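Local atomic coordinates of Mgp-operon protein 3 (Mycoplasma pneumoniae, PDB entry 6RJ1), a protein that probably acts as a surface adhesin, helping the bacterium attach to host cells, most likely through recognition of host sugars. Residues Leu165-Val170 / Ile654-Leu659; Leu179-Gly184 / Lys225-Arg230; Gln535-Ile540 / Phe555-Val560. All coordinates share one frame; numbering follows the deposited sequence.

How the contacts relate
From the N terminus, the chain first passes through 165-170, which opens contact 1. It then visits 179-184 and returns at 225-230, where contact 2 closes after a gap of 40 residues. Much later 535-540 and 555-560 close contact 3 within a beta hairpin, and at 654-659 contact 1 closes the long loop that holds both others. Contacts 2 and 3 follow in series and do not touch each other, with nearest atoms about 7 Å apart. All three reach one mixed sheet: contact 1 joins 165-167 to 650-654, next to strand 229-230 of contact 2 and strand 549-563 of contact 3, and touches both.

Contact 1: residues Leu165-Val170 / Ile654-Leu659; sequences LVEQPV and INASPL
Glu167 extends its side chain across to the backbone of Ala656 and supplies the one side-chain hydrogen bond across the contact. Its CG stands anti to the backbone N (chi1 -165°), and the extended chain beyond CG carries the carboxylate to Asn655 and Ala656. OE1 takes the N-H of Ala656 at 2.9 Å; the donor sits on the anti side of the carboxylate, 22° out of its plane. The same oxygen is hydrogen-bonded to Tyr662 OH, while OE2 forms salt bridges with Arg181 and Arg227, so this buried group is gripped at both oxygens. Ala656 also packs by its methyl: CB points at the 165-170 backbone, 3.5 Å from Gln168 O and 3.8 Å from Pro169 CA. Val170 closes this end by bringing CG2, anti to its own carbonyl carbon, to 3.6 Å from Ala656 O. A water spans the remaining step, accepting from Val170 N and donating to Ala656 O. At the other end, Val166 and Ile654 form a parallel bridge with both side chains on one face of the sheet; Ile654 N bonds to Leu165 O at 2.8 Å, and Glu167 N to Ile654 O at 2.9 Å. Asn655 turns away, giving ND2 to Leu659 O and bonding through OD1 to Tyr229 OH. Ser657 OG accepts from Leu659 N in an ST turn and is also hydrogen-bonded to Tyr662 OH. Strand 165-167 thus runs between 650-654, its parallel neighbour, and 229-230, its antiparallel one, while 650-654 pairs in turn with strand 549-563.

Contact 2: residues Leu179-Gly184 / Lys225-Arg230; sequences LARVNG and KGRAYR
Arg181, in the loop after helix 176-179, packs against Arg227, just before strand 229-230 of a mixed sheet, and Tyr229, the first residue of that strand. Its guanidinium sits between the two: Tyr229 OH, hydrogen-bonded to Asn655 OD1, lies over one face, 4.0 Å from Arg181 CZ, and Arg227 CG over the opposite face, 3.4 Å from Arg181 NH2. Arg181 and Tyr229 meet tip to tip, with guanidinium and ring planes 37° apart and Arg181 NH2 3.4 Å from Tyr229 CE2. The two arginine side chains instead cross at about a right angle, their guanidinium planes 74° apart. Arg181 is bent at chi2 and again at chi3 (70°), the second bend setting NE where it donates to Leu179 O at 3.0 Å from above the carbonyl plane; NH1 adds a weak bond to the same oxygen. The Leu179 and Arg227 side chains lie side by side, pointing the same way, with Leu179 CD1 3.9 Å from Arg227 NE. Phe221 and Tyr662 also pack around Arg181, Tyr662 as a cation-pi partner. No hydrogen bond joins the two segments directly. With Arg181 NH1 4.4 Å from Arg227 NE, like charges lie close together, and Glu167 OE2, salt-bridged to both, probably offsets their repulsion, while Glu240 forms a further salt bridge with Arg227. A shared buried carboxylate is therefore the likely electrostatic link across this contact.

Contact 3: residues Gln535-Ile540 / Phe555-Val560; sequences QPAYLI and FKAGAV
Gln535 and Lys556 cross at about a right angle, and their conformations shape the polar part of the contact. Gln535 places CG anti to the backbone N (chi1 177°), then bends at chi2 (59°), so that CD rests 3.5 Å from Lys556 CG. The bond from NE2 to Ala537 O (2.8 Å, in the carbonyl plane, on a lone pair) helps fix the amide's rotation; a weak second bond runs from NE2 to Ala557 O. Lys556 also starts with CG anti to its backbone N, but bends at chi3 and chi4 until NZ folds back to the carbonyl of the next residue, Ala557 O, at 3.2 Å. Ala537, Ala557 and Leu539 form an apolar cluster, Ala557 CB sitting 3.8 Å from Ala537 CB and 3.9 Å from Leu539 CD1. Separately, beside the Gln535 amide, Pro536 CD lies 3.6 Å from Ala559 CB. Tyr538 and Lys556 share a sheet face as a non-hydrogen-bonded pair, the tyrosine ring passing by Lys556 CA on its way to an edge-to-face stack with Trp493. Leu539 and Phe555 form the hydrogen-bonded pair, with Leu539 N 2.8 Å from Phe555 O and the return bond from Phe555 N to Leu539 O. At the open end of the hairpin 538-546/549-563, where regular pairing gives out, Ala537 O accepts both the backbone N of Ala557 and Gln535 NE2. Lys556 NZ, probably charged, has neutral oxygens among its partners: Ala557 O, Asn660 OD1 and, weakly, Gln535 OE1.

Contact 1: residues Leu165-Val170 / Ile654-Leu659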
ATOM      1  N   LEU A 165      14.269  -0.282   9.801  1.00 57.51           N
ATOM      2  CA  LEU A 165      13.371  -1.200  10.490  1.00 57.04           C
ATOM      3  C   LEU A 165      12.089  -1.312   9.679  1.00 59.73           C
ATOM      4  O   LEU A 165      11.534  -0.289   9.286  1.00 60.02           O
ATOM      5  CB  LEU A 165      13.057  -0.625  11.875  1.00 57.02           C
ATOM      6  CG  LEU A 165      13.655  -1.304  13.104  1.00 61.52           C
ATOM      7  CD1 LEU A 165      15.108  -1.653  12.916  1.00 61.88           C
ATOM      8  CD2 LEU A 165      13.505  -0.416  14.305  1.00 63.63           C
ATOM      9  N   VAL A 166      11.641  -2.546   9.388  1.00 54.12           N
ATOM     10  CA  VAL A 166      10.396  -2.784   8.653  1.00 52.38           C
ATOM     11  C   VAL A 166       9.464  -3.620   9.537  1.00 54.86           C
ATOM     12  O   VAL A 166       9.877  -4.637  10.095  1.00 53.84           O
ATOM     13  CB  VAL A 166      10.597  -3.425   7.247  1.00 55.54           C
ATOM     14  CG1 VAL A 166       9.278  -3.483   6.468  1.00 54.51           C
ATOM     15  CG2 VAL A 166      11.659  -2.687   6.433  1.00 55.11           C
ATOM     16  N   GLU A 167       8.216  -3.175   9.672  1.00 52.12           N
ATOM     17  CA  GLU A 167       7.200  -3.862  10.457  1.00 52.36           C
ATOM     18  C   GLU A 167       6.792  -5.169   9.768  1.00 58.43           C
ATOM     19  O   GLU A 167       6.690  -5.202   8.535  1.00 59.30           O
ATOM     20  CB  GLU A 167       5.961  -2.969  10.614  1.00 53.48           C
ATOM     21  CG  GLU A 167       5.002  -3.423  11.705  1.00 60.99           C
ATOM     22  CD  GLU A 167       3.601  -2.848  11.631  1.00 75.66           C
ATOM     23  OE1 GLU A 167       3.333  -2.022  10.728  1.00 56.25           O
ATOM     24  OE2 GLU A 167       2.769  -3.222  12.489  1.00 66.28           O
ATOM     25  N   GLN A 168       6.512  -6.229  10.564  1.00 54.28           N
ATOM     26  CA  GLN A 168       6.023  -7.494  10.026  1.00 53.86           C
ATOM     27  C   GLN A 168       4.692  -7.230   9.288  1.00 58.09           C
ATOM     28  O   GLN A 168       3.967  -6.309   9.684  1.00 57.44           O
ATOM     29  CB  GLN A 168       5.914  -8.581  11.116  1.00 54.93           C
ATOM     30  CG  GLN A 168       4.849  -8.364  12.181  1.00 64.31           C
ATOM     31  CD  GLN A 168       4.842  -9.461  13.214  1.00 73.67           C
ATOM     32  OE1 GLN A 168       4.910  -9.203  14.412  1.00 68.12           O
ATOM     33  NE2 GLN A 168       4.754 -10.712  12.778  1.00 64.21           N
ATOM     34  N   PRO A 169       4.396  -7.904   8.153  1.00 54.81           N
ATOM     35  CA  PRO A 169       3.165  -7.571   7.423  1.00 54.77           C
ATOM     36  C   PRO A 169       1.880  -7.751   8.225  1.00 60.88           C
ATOM     37  O   PRO A 169       1.794  -8.617   9.100  1.00 61.00           O
ATOM     38  CB  PRO A 169       3.225  -8.473   6.186  1.00 56.17           C
ATOM     39  CG  PRO A 169       4.640  -8.888   6.071  1.00 59.96           C
ATOM     40  CD  PRO A 169       5.134  -8.986   7.475  1.00 55.42           C
ATOM     41  N   VAL A 170       0.901  -6.882   7.960  1.00 59.58           N
ATOM     42  CA  VAL A 170      -0.407  -6.932   8.599  1.00 60.35           C
ATOM     43  C   VAL A 170      -1.191  -8.016   7.861  1.00 68.01           C
ATOM     44  O   VAL A 170      -1.323  -7.963   6.635  1.00 68.55           O
ATOM     45  CB  VAL A 170      -1.133  -5.560   8.588  1.00 64.19           C
ATOM     46  CG1 VAL A 170      -2.532  -5.674   9.187  1.00 64.32           C
ATOM     47  CG2 VAL A 170      -0.324  -4.487   9.314  1.00 63.70           C
ATOM     48  N   ILE A 654       9.787   1.749   8.631  1.00 52.32           N
ATOM     49  CA  ILE A 654       8.655   1.561   7.719  1.00 51.55           C
ATOM     50  C   ILE A 654       7.594   0.641   8.340  1.00 58.11           C
ATOM     51  O   ILE A 654       7.905  -0.469   8.786  1.00 59.15           O
ATOM     52  CB  ILE A 654       9.091   1.111   6.287  1.00 53.79           C
ATOM     53  CG1 ILE A 654      10.025   2.173   5.615  1.00 53.19           C
ATOM     54  CG2 ILE A 654       7.870   0.791   5.399  1.00 52.68           C
ATOM     55  CD1 ILE A 654      10.858   1.660   4.467  1.00 54.30           C
ATOM     56  N   ASN A 655       6.343   1.134   8.372  1.00 54.36           N
ATOM     57  CA  ASN A 655       5.137   0.477   8.846  1.00 53.82           C
ATOM     58  C   ASN A 655       4.480  -0.248   7.680  1.00 57.70           C
ATOM     59  O   ASN A 655       4.414   0.288   6.575  1.00 57.67           O
ATOM     60  CB  ASN A 655       4.182   1.511   9.432  1.00 54.74           C
ATOM     61  CG  ASN A 655       4.637   2.066  10.760  1.00 65.80           C
ATOM     62  OD1 ASN A 655       5.314   1.390  11.538  1.00 53.28           O
ATOM     63  ND2 ASN A 655       4.236   3.292  11.070  1.00 54.26           N
ATOM     64  N   ALA A 656       3.991  -1.462   7.926  1.00 54.29           N
ATOM     65  CA  ALA A 656       3.342  -2.291   6.917  1.00 54.61           C
ATOM     66  C   ALA A 656       1.856  -1.902   6.702  1.00 59.03           C
ATOM     67  O   ALA A 656       1.024  -2.767   6.401  1.00 59.59           O
ATOM     68  CB  ALA A 656       3.470  -3.756   7.314  1.00 55.65           C
ATOM     69  N   SER A 657       1.538  -0.590   6.813  1.00 54.70           N
ATOM     70  CA  SER A 657       0.182  -0.037   6.713  1.00 53.68           C
ATOM     71  C   SER A 657       0.176   1.474   6.338  1.00 55.92           C
ATOM     72  O   SER A 657       1.237   2.106   6.402  1.00 54.74           O
ATOM     73  CB  SER A 657      -0.533  -0.231   8.050  1.00 56.42           C
ATOM     74  OG  SER A 657      -0.221   0.814   8.959  1.00 61.22           O
ATOM     75  N   PRO A 658      -1.000   2.100   6.028  1.00 51.85           N
ATOM     76  CA  PRO A 658      -0.999   3.533   5.697  1.00 51.61           C
ATOM     77  C   PRO A 658      -0.874   4.486   6.902  1.00 56.58           C
ATOM     78  O   PRO A 658      -0.992   5.708   6.725  1.00 56.65           O
ATOM     79  CB  PRO A 658      -2.328   3.724   4.940  1.00 52.83           C
ATOM     80  CG  PRO A 658      -2.894   2.365   4.748  1.00 56.40           C
ATOM     81  CD  PRO A 658      -2.359   1.550   5.865  1.00 52.39           C
ATOM     82  N   LEU A 659      -0.612   3.943   8.117  1.00 52.36           N
ATOM     83  CA  LEU A 659      -0.454   4.751   9.333  1.00 51.31           C
ATOM     84  C   LEU A 659       0.983   5.070   9.702  1.00 56.59           C
ATOM     85  O   LEU A 659       1.841   4.181   9.678  1.00 56.27           O
ATOM     86  CB  LEU A 659      -1.155   4.121  10.540  1.00 50.49           C
ATOM     87  CG  LEU A 659      -2.687   3.985  10.488  1.00 54.35           C
ATOM     88  CD1 LEU A 659      -3.225   3.705  11.854  1.00 53.87           C
ATOM     89  CD2 LEU A 659      -3.366   5.216   9.900  1.00 54.58           C
TER
HETATM   90  O   HOH W   1       1.371  -5.346   5.476  1.00 54.16           O

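Contact 2: residues Leu179-Gly184 / Lys225-Arg230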
ATOM      1  N   LEU A 179      -2.476  -3.820  16.597  1.00 60.30           N
ATOM      2  CA  LEU A 179      -1.886  -2.626  15.989  1.00 59.84           C
ATOM      3  C   LEU A 179      -1.506  -1.560  17.035  1.00 63.92           C
ATOM      4  O   LEU A 179      -0.625  -0.736  16.773  1.00 63.45           O
ATOM      5  CB  LEU A 179      -2.830  -2.015  14.935  1.00 59.63           C
ATOM      6  CG  LEU A 179      -2.837  -2.565  13.494  1.00 64.27           C
ATOM      7  CD1 LEU A 179      -1.527  -3.269  13.101  1.00 64.20           C
ATOM      8  CD2 LEU A 179      -4.032  -3.410  13.238  1.00 66.07           C
ATOM      9  N   ALA A 180      -2.181  -1.576  18.207  1.00 60.78           N
ATOM     10  CA  ALA A 180      -2.005  -0.618  19.306  1.00 60.75           C
ATOM     11  C   ALA A 180      -0.645  -0.692  20.010  1.00 66.44           C
ATOM     12  O   ALA A 180      -0.303  -1.717  20.592  1.00 66.76           O
ATOM     13  CB  ALA A 180      -3.136  -0.761  20.320  1.00 61.14           C
ATOM     14  N   ARG A 181       0.111   0.412  19.975  1.00 63.46           N
ATOM     15  CA  ARG A 181       1.429   0.552  20.596  1.00 63.47           C
ATOM     16  C   ARG A 181       1.323   1.614  21.690  1.00 68.77           C
ATOM     17  O   ARG A 181       0.690   2.645  21.464  1.00 68.93           O
ATOM     18  CB  ARG A 181       2.448   1.007  19.526  1.00 63.14           C
ATOM     19  CG  ARG A 181       3.487  -0.026  19.064  1.00 72.33           C
ATOM     20  CD  ARG A 181       2.956  -1.353  18.533  1.00 74.51           C
ATOM     21  NE  ARG A 181       2.277  -1.279  17.239  1.00 74.54           N
ATOM     22  CZ  ARG A 181       2.728  -1.849  16.121  1.00 86.83           C
ATOM     23  NH1 ARG A 181       2.021  -1.779  15.005  1.00 64.68           N
ATOM     24  NH2 ARG A 181       3.885  -2.497  16.116  1.00 78.39           N
ATOM     25  N   VAL A 182       1.950   1.385  22.864  1.00 65.98           N
ATOM     26  CA  VAL A 182       1.940   2.343  23.979  1.00 66.18           C
ATOM     27  C   VAL A 182       2.468   3.710  23.518  1.00 71.34           C
ATOM     28  O   VAL A 182       3.484   3.784  22.828  1.00 70.97           O
ATOM     29  CB  VAL A 182       2.641   1.812  25.264  1.00 69.38           C
ATOM     30  CG1 VAL A 182       2.664   2.870  26.368  1.00 68.38           C
ATOM     31  CG2 VAL A 182       1.961   0.538  25.766  1.00 69.27           C
ATOM     32  N   ASN A 183       1.714   4.770  23.838  1.00 68.49           N
ATOM     33  CA  ASN A 183       2.032   6.149  23.481  1.00 67.75           C
ATOM     34  C   ASN A 183       3.427   6.576  23.905  1.00 69.47           C
ATOM     35  O   ASN A 183       3.890   6.236  24.998  1.00 68.12           O
ATOM     36  CB  ASN A 183       1.019   7.110  24.108  1.00 66.74           C
ATOM     37  CG  ASN A 183      -0.144   7.484  23.247  1.00 78.15           C
ATOM     38  OD1 ASN A 183      -0.114   7.419  22.008  1.00 71.14           O
ATOM     39  ND2 ASN A 183      -1.191   7.922  23.905  1.00 73.40           N
ATOM     40  N   GLY A 184       4.058   7.350  23.034  1.00 65.11           N
ATOM     41  CA  GLY A 184       5.352   7.951  23.285  1.00 64.69           C
ATOM     42  C   GLY A 184       5.222   9.104  24.262  1.00 69.00           C
ATOM     43  O   GLY A 184       4.114   9.463  24.678  1.00 70.08           O
ATOM     44  N   LYS A 225       7.746  -3.199  22.869  1.00 66.47           N
ATOM     45  CA  LYS A 225       6.753  -4.280  22.819  1.00 65.28           C
ATOM     46  C   LYS A 225       5.989  -4.227  21.498  1.00 67.28           C
ATOM     47  O   LYS A 225       6.073  -3.228  20.770  1.00 65.95           O
ATOM     48  CB  LYS A 225       5.755  -4.151  23.995  1.00 67.20           C
ATOM     49  CG  LYS A 225       6.366  -4.411  25.364  1.00 80.62           C
ATOM     50  CD  LYS A 225       5.336  -4.290  26.478  1.00 88.43           C
ATOM     51  CE  LYS A 225       5.792  -4.945  27.762  1.00 96.10           C
ATOM     52  NZ  LYS A 225       6.892  -4.191  28.423  1.00104.76           N
ATOM     53  N   GLY A 226       5.241  -5.296  21.219  1.00 62.97           N
ATOM     54  CA  GLY A 226       4.380  -5.393  20.047  1.00 62.07           C
ATOM     55  C   GLY A 226       4.916  -6.109  18.831  1.00 64.97           C
ATOM     56  O   GLY A 226       5.933  -6.813  18.900  1.00 65.20           O
ATOM     57  N   ARG A 227       4.205  -5.913  17.693  1.00 59.71           N
ATOM     58  CA  ARG A 227       4.509  -6.456  16.360  1.00 58.40           C
ATOM     59  C   ARG A 227       5.968  -6.195  16.014  1.00 63.00           C
ATOM     60  O   ARG A 227       6.504  -5.122  16.321  1.00 63.05           O
ATOM     61  CB  ARG A 227       3.626  -5.841  15.262  1.00 54.95           C
ATOM     62  CG  ARG A 227       2.210  -5.443  15.670  1.00 53.01           C
ATOM     63  CD  ARG A 227       1.138  -6.085  14.805  1.00 61.38           C
ATOM     64  NE  ARG A 227       1.379  -5.840  13.388  1.00 73.34           N
ATOM     65  CZ  ARG A 227       1.393  -6.778  12.453  1.00 89.33           C
ATOM     66  NH1 ARG A 227       1.661  -6.464  11.200  1.00 88.16           N
ATOM     67  NH2 ARG A 227       1.125  -8.038  12.762  1.00 73.96           N
ATOM     68  N   ALA A 228       6.616  -7.191  15.406  1.00 58.91           N
ATOM     69  CA  ALA A 228       8.022  -7.118  15.074  1.00 57.46           C
ATOM     70  C   ALA A 228       8.376  -6.059  14.045  1.00 62.83           C
ATOM     71  O   ALA A 228       7.656  -5.860  13.065  1.00 63.56           O
ATOM     72  CB  ALA A 228       8.521  -8.469  14.624  1.00 57.45           C
ATOM     73  N   TYR A 229       9.482  -5.360  14.317  1.00 58.80           N
ATOM     74  CA  TYR A 229      10.152  -4.402  13.459  1.00 58.52           C
ATOM     75  C   TYR A 229      11.502  -5.047  13.262  1.00 65.73           C
ATOM     76  O   TYR A 229      12.157  -5.426  14.247  1.00 67.22           O
ATOM     77  CB  TYR A 229      10.296  -3.032  14.133  1.00 58.95           C
ATOM     78  CG  TYR A 229       9.033  -2.209  14.067  1.00 59.96           C
ATOM     79  CD1 TYR A 229       8.716  -1.468  12.927  1.00 60.05           C
ATOM     80  CD2 TYR A 229       8.141  -2.182  15.135  1.00 61.47           C
ATOM     81  CE1 TYR A 229       7.545  -0.716  12.855  1.00 60.30           C
ATOM     82  CE2 TYR A 229       6.969  -1.431  15.077  1.00 61.82           C
ATOM     83  CZ  TYR A 229       6.675  -0.695  13.937  1.00 66.44           C
ATOM     84  OH  TYR A 229       5.514   0.047  13.894  1.00 62.44           O
ATOM     85  N   ARG A 230      11.881  -5.293  12.011  1.00 62.25           N
ATOM     86  CA  ARG A 230      13.142  -5.981  11.785  1.00 62.11           C
ATOM     87  C   ARG A 230      14.039  -5.267  10.782  1.00 66.33           C
ATOM     88  O   ARG A 230      13.557  -4.530   9.918  1.00 65.88           O
ATOM     89  CB  ARG A 230      12.899  -7.454  11.363  1.00 60.90           C
ATOM     90  CG  ARG A 230      12.217  -8.350  12.399  1.00 63.49           C
ATOM     91  CD  ARG A 230      13.159  -8.818  13.492  1.00 67.22           C
ATOM     92  NE  ARG A 230      12.498  -9.674  14.485  1.00 73.51           N
ATOM     93  CZ  ARG A 230      11.904  -9.224  15.591  1.00 83.93           C
ATOM     94  NH1 ARG A 230      11.325 -10.071  16.431  1.00 62.09           N
ATOM     95  NH2 ARG A 230      11.873  -7.921  15.855  1.00 70.55           N
TER

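Contact 3: residues Gln535-Ile540 / Phe555-Val560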
ATOM      1  N   GLN A 535       9.731   9.793   0.313  1.00 56.18           N
ATOM      2  CA  GLN A 535       8.891   8.683   0.755  1.00 55.94           C
ATOM      3  C   GLN A 535       9.419   7.339   0.206  1.00 59.56           C
ATOM      4  O   GLN A 535       9.575   7.190  -1.006  1.00 58.40           O
ATOM      5  CB  GLN A 535       7.394   8.948   0.440  1.00 56.83           C
ATOM      6  CG  GLN A 535       6.410   7.821   0.799  1.00 51.30           C
ATOM      7  CD  GLN A 535       6.376   7.408   2.240  1.00 60.84           C
ATOM      8  OE1 GLN A 535       6.514   8.225   3.162  1.00 62.39           O
ATOM      9  NE2 GLN A 535       6.159   6.125   2.466  1.00 47.15           N
ATOM     10  N   PRO A 536       9.778   6.395   1.108  1.00 55.92           N
ATOM     11  CA  PRO A 536      10.396   5.143   0.657  1.00 55.90           C
ATOM     12  C   PRO A 536       9.474   3.989   0.267  1.00 59.98           C
ATOM     13  O   PRO A 536       9.915   3.105  -0.452  1.00 59.90           O
ATOM     14  CB  PRO A 536      11.211   4.738   1.881  1.00 57.12           C
ATOM     15  CG  PRO A 536      10.329   5.144   3.014  1.00 60.43           C
ATOM     16  CD  PRO A 536       9.741   6.461   2.584  1.00 55.95           C
ATOM     17  N   ALA A 537       8.265   3.916   0.826  1.00 56.66           N
ATOM     18  CA  ALA A 537       7.407   2.762   0.604  1.00 55.88           C
ATOM     19  C   ALA A 537       5.970   3.076   0.261  1.00 57.49           C
ATOM     20  O   ALA A 537       5.424   4.109   0.665  1.00 55.16           O
ATOM     21  CB  ALA A 537       7.466   1.841   1.812  1.00 56.55           C
ATOM     22  N   TYR A 538       5.359   2.146  -0.493  1.00 54.60           N
ATOM     23  CA  TYR A 538       3.973   2.217  -0.931  1.00 54.06           C
ATOM     24  C   TYR A 538       3.314   0.843  -0.911  1.00 58.41           C
ATOM     25  O   TYR A 538       3.987  -0.172  -1.098  1.00 57.16           O
ATOM     26  CB  TYR A 538       3.891   2.841  -2.346  1.00 54.63           C
ATOM     27  CG  TYR A 538       4.348   4.286  -2.397  1.00 54.63           C
ATOM     28  CD1 TYR A 538       3.485   5.323  -2.056  1.00 55.64           C
ATOM     29  CD2 TYR A 538       5.665   4.612  -2.727  1.00 54.70           C
ATOM     30  CE1 TYR A 538       3.916   6.648  -2.047  1.00 55.04           C
ATOM     31  CE2 TYR A 538       6.108   5.932  -2.717  1.00 54.81           C
ATOM     32  CZ  TYR A 538       5.228   6.948  -2.389  1.00 61.37           C
ATOM     33  OH  TYR A 538       5.675   8.247  -2.388  1.00 60.86           O
ATOM     34  N   LEU A 539       1.980   0.823  -0.677  1.00 57.04           N
ATOM     35  CA  LEU A 539       1.098  -0.366  -0.733  1.00 56.86           C
ATOM     36  C   LEU A 539       0.265  -0.188  -2.015  1.00 60.58           C
ATOM     37  O   LEU A 539      -0.782   0.459  -2.017  1.00 60.68           O
ATOM     38  CB  LEU A 539       0.236  -0.486   0.531  1.00 56.73           C
ATOM     39  CG  LEU A 539       1.023  -0.725   1.819  1.00 60.90           C
ATOM     40  CD1 LEU A 539       0.684   0.304   2.863  1.00 60.94           C
ATOM     41  CD2 LEU A 539       0.832  -2.143   2.332  1.00 62.77           C
ATOM     42  N   ILE A 540       0.837  -0.666  -3.130  1.00 57.54           N
ATOM     43  CA  ILE A 540       0.381  -0.504  -4.515  1.00 57.60           C
ATOM     44  C   ILE A 540      -0.973  -1.147  -4.785  1.00 63.40           C
ATOM     45  O   ILE A 540      -1.072  -2.371  -4.803  1.00 65.03           O
ATOM     46  CB  ILE A 540       1.489  -1.000  -5.514  1.00 60.16           C
ATOM     47  CG1 ILE A 540       2.887  -0.399  -5.186  1.00 60.27           C
ATOM     48  CG2 ILE A 540       1.106  -0.797  -6.993  1.00 60.20           C
ATOM     49  CD1 ILE A 540       3.119   1.098  -5.494  1.00 71.35           C
ATOM     50  N   PHE A 555      -1.340   3.244  -1.561  1.00 56.17           N
ATOM     51  CA  PHE A 555      -1.464   3.890  -0.268  1.00 54.97           C
ATOM     52  C   PHE A 555      -0.040   4.149   0.171  1.00 58.46           C
ATOM     53  O   PHE A 555       0.834   3.305  -0.045  1.00 58.02           O
ATOM     54  CB  PHE A 555      -2.170   3.001   0.757  1.00 56.22           C
ATOM     55  CG  PHE A 555      -3.638   3.287   0.867  1.00 57.34           C
ATOM     56  CD1 PHE A 555      -4.097   4.390   1.586  1.00 59.72           C
ATOM     57  CD2 PHE A 555      -4.570   2.460   0.250  1.00 58.37           C
ATOM     58  CE1 PHE A 555      -5.463   4.668   1.666  1.00 59.81           C
ATOM     59  CE2 PHE A 555      -5.935   2.735   0.338  1.00 60.63           C
ATOM     60  CZ  PHE A 555      -6.369   3.840   1.041  1.00 58.81           C
ATOM     61  N   LYS A 556       0.208   5.325   0.739  1.00 54.41           N
ATOM     62  CA  LYS A 556       1.519   5.676   1.258  1.00 53.60           C
ATOM     63  C   LYS A 556       1.690   4.835   2.519  1.00 58.65           C
ATOM     64  O   LYS A 556       0.833   4.877   3.409  1.00 58.97           O
ATOM     65  CB  LYS A 556       1.560   7.179   1.591  1.00 54.96           C
ATOM     66  CG  LYS A 556       2.855   7.660   2.232  1.00 52.89           C
ATOM     67  CD  LYS A 556       2.627   8.893   3.120  1.00 60.31           C
ATOM     68  CE  LYS A 556       2.468   8.538   4.586  1.00 72.25           C
ATOM     69  NZ  LYS A 556       3.782   8.259   5.238  1.00 90.20           N
ATOM     70  N   ALA A 557       2.754   4.026   2.571  1.00 55.07           N
ATOM     71  CA  ALA A 557       3.047   3.217   3.755  1.00 54.47           C
ATOM     72  C   ALA A 557       3.637   4.169   4.820  1.00 59.57           C
ATOM     73  O   ALA A 557       4.284   5.159   4.460  1.00 59.83           O
ATOM     74  CB  ALA A 557       4.042   2.128   3.408  1.00 54.66           C
ATOM     75  N   GLY A 558       3.371   3.896   6.096  1.00 55.14           N
ATOM     76  CA  GLY A 558       3.877   4.716   7.189  1.00 54.76           C
ATOM     77  C   GLY A 558       5.391   4.679   7.261  1.00 59.67           C
ATOM     78  O   GLY A 558       5.967   3.604   7.369  1.00 60.29           O
ATOM     79  N   ALA A 559       6.051   5.836   7.122  1.00 55.49           N
ATOM     80  CA  ALA A 559       7.508   5.918   7.185  1.00 54.67           C
ATOM     81  C   ALA A 559       7.913   7.066   8.108  1.00 58.58           C
ATOM     82  O   ALA A 559       7.695   8.250   7.808  1.00 59.78           O
ATOM     83  CB  ALA A 559       8.099   6.089   5.800  1.00 55.15           C
ATOM     84  N   VAL A 560       8.448   6.701   9.268  1.00 52.26           N
ATOM     85  CA  VAL A 560       8.811   7.645  10.318  1.00 50.50           C
ATOM     86  C   VAL A 560      10.242   7.425  10.832  1.00 56.51           C
ATOM     87  O   VAL A 560      10.952   6.545  10.336  1.00 57.35           O
ATOM     88  CB  VAL A 560       7.763   7.622  11.469  1.00 51.73           C
ATOM     89  CG1 VAL A 560       6.408   8.129  11.003  1.00 50.47           C
ATOM     90  CG2 VAL A 560       7.647   6.242  12.108  1.00 50.70           C
TER